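Local coordinates for aquaporin AqpM (Methanothermobacter marburgensis str. Marburg, PDB 2F2B), which forms a membrane channel that lets water move in either direction in response to osmotic change and shows a transient increase in initial glycerol flux, at residues G205-D210 and N220-Y225; K93-P96 and P102-I105. All coordinates share one frame; numbering follows the deposited sequence.

Contact 1. Residues G205-D210 and N220-Y225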
loop_
_atom_site.group_PDB
_atom_site.type_symbol
_atom_site.label_atom_id
_atom_site.label_comp_id
_atom_site.label_asym_id
_atom_site.label_seq_id
_atom_site.Cartn_x
_atom_site.Cartn_y
_atom_site.Cartn_z
ATOM N N GLY A 205 -8.054 -23.293 -11.090
ATOM C CA GLY A 205 -9.348 -22.667 -11.323
ATOM C C GLY A 205 -9.465 -21.962 -12.661
ATOM O O GLY A 205 -10.346 -22.280 -13.466
ATOM N N PRO A 206 -8.602 -20.971 -12.921
ATOM C CA PRO A 206 -8.627 -20.230 -14.185
ATOM C C PRO A 206 -8.383 -21.141 -15.395
ATOM O O PRO A 206 -9.004 -20.967 -16.441
ATOM C CB PRO A 206 -7.517 -19.200 -13.992
ATOM C CG PRO A 206 -7.603 -18.911 -12.521
ATOM C CD PRO A 206 -7.732 -20.299 -11.936
ATOM N N TYR A 207 -7.477 -22.105 -15.252
ATOM C CA TYR A 207 -7.186 -23.034 -16.347
ATOM C C TYR A 207 -8.451 -23.787 -16.748
ATOM O O TYR A 207 -8.772 -23.891 -17.933
ATOM C CB TYR A 207 -6.114 -24.044 -15.926
ATOM C CG TYR A 207 -4.684 -23.614 -16.193
ATOM C CD1 TYR A 207 -4.310 -22.266 -16.163
ATOM C CD2 TYR A 207 -3.695 -24.564 -16.446
ATOM C CE1 TYR A 207 -2.984 -21.882 -16.383
ATOM C CE2 TYR A 207 -2.375 -24.194 -16.663
ATOM C CZ TYR A 207 -2.023 -22.855 -16.631
ATOM O OH TYR A 207 -0.711 -22.499 -16.847
ATOM N N LEU A 208 -9.163 -24.311 -15.755
ATOM C CA LEU A 208 -10.390 -25.063 -16.009
ATOM C C LEU A 208 -11.445 -24.208 -16.707
ATOM O O LEU A 208 -11.994 -24.600 -17.741
ATOM C CB LEU A 208 -10.959 -25.613 -14.698
ATOM C CG LEU A 208 -12.247 -26.442 -14.807
ATOM C CD1 LEU A 208 -12.004 -27.638 -15.717
ATOM C CD2 LEU A 208 -12.693 -26.904 -13.427
ATOM N N ASN A 209 -11.724 -23.035 -16.151
ATOM C CA ASN A 209 -12.723 -22.162 -16.741
ATOM C C ASN A 209 -12.315 -21.591 -18.100
ATOM O O ASN A 209 -13.169 -21.394 -18.968
ATOM C CB ASN A 209 -13.091 -21.047 -15.759
ATOM C CG ASN A 209 -13.904 -21.565 -14.581
ATOM O OD1 ASN A 209 -13.357 -22.039 -13.581
ATOM N ND2 ASN A 209 -15.220 -21.502 -14.709
ATOM N N ASP A 210 -11.023 -21.332 -18.297
ATOM C CA ASP A 210 -10.557 -20.819 -19.583
ATOM C C ASP A 210 -10.792 -21.874 -20.659
ATOM O O ASP A 210 -11.141 -21.555 -21.797
ATOM C CB ASP A 210 -9.063 -20.481 -19.545
ATOM C CG ASP A 210 -8.791 -19.087 -19.018
ATOM O OD1 ASP A 210 -9.711 -18.247 -19.059
ATOM O OD2 ASP A 210 -7.649 -18.826 -18.581
ATOM N N ASN A 220 -0.771 -27.719 -20.704
ATOM C CA ASN A 220 0.595 -28.123 -21.003
ATOM C C ASN A 220 1.601 -27.391 -20.111
ATOM O O ASN A 220 2.756 -27.804 -19.992
ATOM C CB ASN A 220 0.884 -27.857 -22.481
ATOM C CG ASN A 220 0.082 -26.687 -23.024
ATOM O OD1 ASN A 220 0.381 -25.526 -22.744
ATOM N ND2 ASN A 220 -0.959 -26.991 -23.794
ATOM N N TYR A 221 1.151 -26.314 -19.473
ATOM C CA TYR A 221 2.008 -25.524 -18.588
ATOM C C TYR A 221 1.734 -25.812 -17.115
ATOM O O TYR A 221 2.502 -25.397 -16.241
ATOM C CB TYR A 221 1.781 -24.026 -18.815
ATOM C CG TYR A 221 2.114 -23.514 -20.195
ATOM C CD1 TYR A 221 3.426 -23.523 -20.669
ATOM C CD2 TYR A 221 1.120 -22.982 -21.016
ATOM C CE1 TYR A 221 3.741 -23.010 -21.929
ATOM C CE2 TYR A 221 1.423 -22.468 -22.275
ATOM C CZ TYR A 221 2.734 -22.485 -22.723
ATOM O OH TYR A 221 3.036 -21.963 -23.962
ATOM N N TYR A 222 0.645 -26.521 -16.835
ATOM C CA TYR A 222 0.264 -26.792 -15.456
ATOM C C TYR A 222 1.338 -27.400 -14.552
ATOM O O TYR A 222 1.392 -27.069 -13.367
ATOM C CB TYR A 222 -1.014 -27.646 -15.410
ATOM C CG TYR A 222 -1.681 -27.643 -14.048
ATOM C CD1 TYR A 222 -1.997 -26.440 -13.411
ATOM C CD2 TYR A 222 -1.960 -28.836 -13.375
ATOM C CE1 TYR A 222 -2.566 -26.422 -12.137
ATOM C CE2 TYR A 222 -2.532 -28.829 -12.101
ATOM C CZ TYR A 222 -2.828 -27.617 -11.488
ATOM O OH TYR A 222 -3.367 -27.599 -10.223
ATOM N N SER A 223 2.193 -28.272 -15.086
ATOM C CA SER A 223 3.236 -28.883 -14.260
ATOM C C SER A 223 4.142 -27.826 -13.619
ATOM O O SER A 223 4.673 -28.029 -12.528
ATOM C CB SER A 223 4.076 -29.870 -15.086
ATOM O OG SER A 223 4.670 -29.238 -16.203
ATOM N N ILE A 224 4.317 -26.698 -14.300
ATOM C CA ILE A 224 5.142 -25.611 -13.777
ATOM C C ILE A 224 4.572 -25.130 -12.445
ATOM O O ILE A 224 5.301 -24.918 -11.475
ATOM C CB ILE A 224 5.143 -24.400 -14.738
ATOM C CG1 ILE A 224 5.902 -24.745 -16.018
ATOM C CG2 ILE A 224 5.744 -23.172 -14.047
ATOM C CD1 ILE A 224 5.773 -23.691 -17.095
ATOM N N TYR A 225 3.253 -24.974 -12.422
ATOM C CA TYR A 225 2.533 -24.464 -11.262
ATOM C C TYR A 225 2.165 -25.490 -10.201
ATOM O O TYR A 225 1.486 -25.174 -9.222
ATOM C CB TYR A 225 1.309 -23.707 -11.771
ATOM C CG TYR A 225 1.722 -22.649 -12.765
ATOM C CD1 TYR A 225 2.393 -21.500 -12.344
ATOM C CD2 TYR A 225 1.550 -22.845 -14.142
ATOM C CE1 TYR A 225 2.888 -20.576 -13.260
ATOM C CE2 TYR A 225 2.045 -21.925 -15.068
ATOM C CZ TYR A 225 2.714 -20.794 -14.619
ATOM O OH TYR A 225 3.226 -19.891 -15.517
#
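Tyr207 reaches from helix 200-214 across to residues 221-225, and its side chain supplies every contact between the two segments. Its CB points toward residues 220-225, where the nearest backbone, at Tyr222, is still 8.4 Å away between the CA atoms of Tyr207 and Tyr222, so the ring has to bridge the gap. Along the ring, Tyr207 CD2 lies 4.0 Å from Tyr222 CD1. Tyr207 CE2 comes next, 3.9 Å from Tyr222 CB, and the backbone N of Tyr222 sits at the ring edge, in its plane, 3.8 Å from Tyr207 CE2. The Tyr207 and Tyr222 rings are inclined at 56°, with centroids 5.8 Å apart, an oblique pair, neither stacked nor edge-to-face. Tyr222 CG is anti to the backbone N (chi1 -164°), which brings Tyr222 CD1 against the CD2-CE2 side of the Tyr207 ring. At the tip, Tyr207 OH touches Tyr221 CB at 3.5 Å and Tyr225 CE2 at 3.3 Å. These are van der Waals contacts; the hydroxyl makes its hydrogen bond with Thr135 O. Tyr222 OH is bonded to Pro200 O, of the second NPA motif. The packing thus joins the pore-loop helix 200-214 to the chain entering helix 224-243, with helix 143-166 touching Ile224 and Tyr225.

Contact 2. Residues K93-P96 and P102-I105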
loop_
_atom_site.group_PDB
_atom_site.type_symbol
_atom_site.label_atom_id
_atom_site.label_comp_id
_atom_site.label_asym_id
_atom_site.label_seq_id
_atom_site.Cartn_x
_atom_site.Cartn_y
_atom_site.Cartn_z
ATOM N N LYS A 93 5.936 -31.911 9.515
ATOM C CA LYS A 93 5.051 -32.408 10.566
ATOM C C LYS A 93 4.241 -31.336 11.286
ATOM O O LYS A 93 4.054 -31.399 12.502
ATOM C CB LYS A 93 5.871 -33.205 11.589
ATOM C CG LYS A 93 6.789 -34.238 10.954
ATOM C CD LYS A 93 6.022 -35.171 10.026
ATOM C CE LYS A 93 6.961 -36.095 9.262
ATOM N NZ LYS A 93 6.223 -36.944 8.282
ATOM N N LYS A 94 3.750 -30.357 10.533
ATOM C CA LYS A 94 2.952 -29.286 11.115
ATOM C C LYS A 94 1.494 -29.393 10.677
ATOM O O LYS A 94 0.672 -28.542 11.008
ATOM C CB LYS A 94 3.523 -27.924 10.711
ATOM C CG LYS A 94 4.920 -27.658 11.252
ATOM C CD LYS A 94 4.916 -27.569 12.767
ATOM C CE LYS A 94 6.309 -27.290 13.310
ATOM N NZ LYS A 94 6.289 -27.186 14.795
ATOM N N PHE A 95 1.185 -30.444 9.923
ATOM C CA PHE A 95 -0.173 -30.696 9.448
ATOM C C PHE A 95 -0.274 -32.193 9.174
ATOM O O PHE A 95 0.596 -32.770 8.523
ATOM C CB PHE A 95 -0.463 -29.909 8.165
ATOM C CG PHE A 95 -1.919 -29.904 7.772
ATOM C CD1 PHE A 95 -2.863 -29.245 8.553
ATOM C CD2 PHE A 95 -2.343 -30.561 6.625
ATOM C CE1 PHE A 95 -4.215 -29.242 8.194
ATOM C CE2 PHE A 95 -3.692 -30.564 6.258
ATOM C CZ PHE A 95 -4.626 -29.904 7.045
ATOM N N PRO A 96 -1.341 -32.842 9.669
ATOM C CA PRO A 96 -1.530 -34.283 9.470
ATOM C C PRO A 96 -1.708 -34.733 8.025
ATOM O O PRO A 96 -2.484 -34.151 7.267
ATOM C CB PRO A 96 -2.750 -34.594 10.340
ATOM C CG PRO A 96 -3.531 -33.325 10.293
ATOM C CD PRO A 96 -2.461 -32.264 10.435
ATOM N N PRO A 102 -7.953 -34.009 1.683
ATOM C CA PRO A 102 -9.228 -33.313 1.892
ATOM C C PRO A 102 -9.076 -31.802 1.679
ATOM O O PRO A 102 -9.901 -31.176 1.014
ATOM C CB PRO A 102 -9.572 -33.661 3.335
ATOM C CG PRO A 102 -9.047 -35.059 3.459
ATOM C CD PRO A 102 -7.696 -34.969 2.773
ATOM N N TYR A 103 -8.019 -31.224 2.242
ATOM C CA TYR A 103 -7.782 -29.787 2.083
ATOM C C TYR A 103 -7.522 -29.410 0.629
ATOM O O TYR A 103 -8.082 -28.435 0.128
ATOM C CB TYR A 103 -6.593 -29.329 2.933
ATOM C CG TYR A 103 -6.961 -28.770 4.289
ATOM C CD1 TYR A 103 -6.263 -27.687 4.823
ATOM C CD2 TYR A 103 -7.985 -29.335 5.052
ATOM C CE1 TYR A 103 -6.569 -27.180 6.081
ATOM C CE2 TYR A 103 -8.301 -28.836 6.312
ATOM C CZ TYR A 103 -7.588 -27.759 6.822
ATOM O OH TYR A 103 -7.879 -27.269 8.071
ATOM N N ILE A 104 -6.674 -30.177 -0.054
ATOM C CA ILE A 104 -6.356 -29.873 -1.446
ATOM C C ILE A 104 -7.587 -29.945 -2.344
ATOM O O ILE A 104 -7.769 -29.102 -3.224
ATOM C CB ILE A 104 -5.241 -30.808 -1.984
ATOM C CG1 ILE A 104 -3.934 -30.524 -1.234
ATOM C CG2 ILE A 104 -5.048 -30.597 -3.487
ATOM C CD1 ILE A 104 -2.740 -31.330 -1.722
ATOM N N ILE A 105 -8.440 -30.942 -2.129
ATOM C CA ILE A 105 -9.646 -31.055 -2.942
ATOM C C ILE A 105 -10.530 -29.830 -2.724
ATOM O O ILE A 105 -11.059 -29.258 -3.677
ATOM C CB ILE A 105 -10.441 -32.338 -2.604
ATOM C CG1 ILE A 105 -9.658 -33.563 -3.088
ATOM C CG2 ILE A 105 -11.822 -32.293 -3.256
ATOM C CD1 ILE A 105 -10.327 -34.892 -2.773
#
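Phe95 and Tyr103 meet across the loop between the first pore-loop helix, 83-91, and transmembrane helix 100-122 of the aquaporin fold. The first segment begins with a Schellman motif: Lys93 has positive phi (58°) and is the C-prime residue, with Lys94 N bonded to Leu89 O and Lys93 N to Trp90 O. Past Lys94, whose side chain is exposed, the backbone extends at Phe95, and the CB of this residue points toward helix 100-122. Setting CG anti to the backbone N (chi1 -169°) carries the phenyl ring out to Tyr103, even though the CA atoms of Phe95 and Tyr103 are 10.6 Å apart. Pro96 then continues the loop. Tyr103 also directs its CB at the loop, so the two side chains meet midway, and this pair accounts for the 99 Å² buried between the segments. Each ring also packs edge-to-face with His80, while Phe95 touches Thr86 and Leu89 of helix 83-91. The Tyr103 hydroxyl is hydrogen-bonded to Ser77 O and Arg7 NH1, which anchors the far end of its ring. The phenyl and phenol planes are inclined at 49°, their centroids 4.7 Å apart, and Phe95 CZ stands 3.4 Å above the centre of the Tyr103 ring.

How the contacts relate
Contact 2 closes before contact 1 opens, so the two follow one another along the chain. Their centres lie 22 Å apart and their nearest atoms about 8 Å, without touching. Contact 2 joins the loop after helix 83-91 to helix 100-122; contact 1 joins helix 200-214 itself to the entry of helix 224-243. Helices 83-91 and 200-214 begin within the first and second NPA motifs, so the two sites are probably related, though not equivalent, in position relative to those motifs. Helix 100-122 links them indirectly, carrying Tyr103 and also touching Leu208 and Asn209 through Ala112, Ser115 and Phe116. Predicted topology puts 93-96 on the cytoplasmic side and 205-210 on the extracellular side.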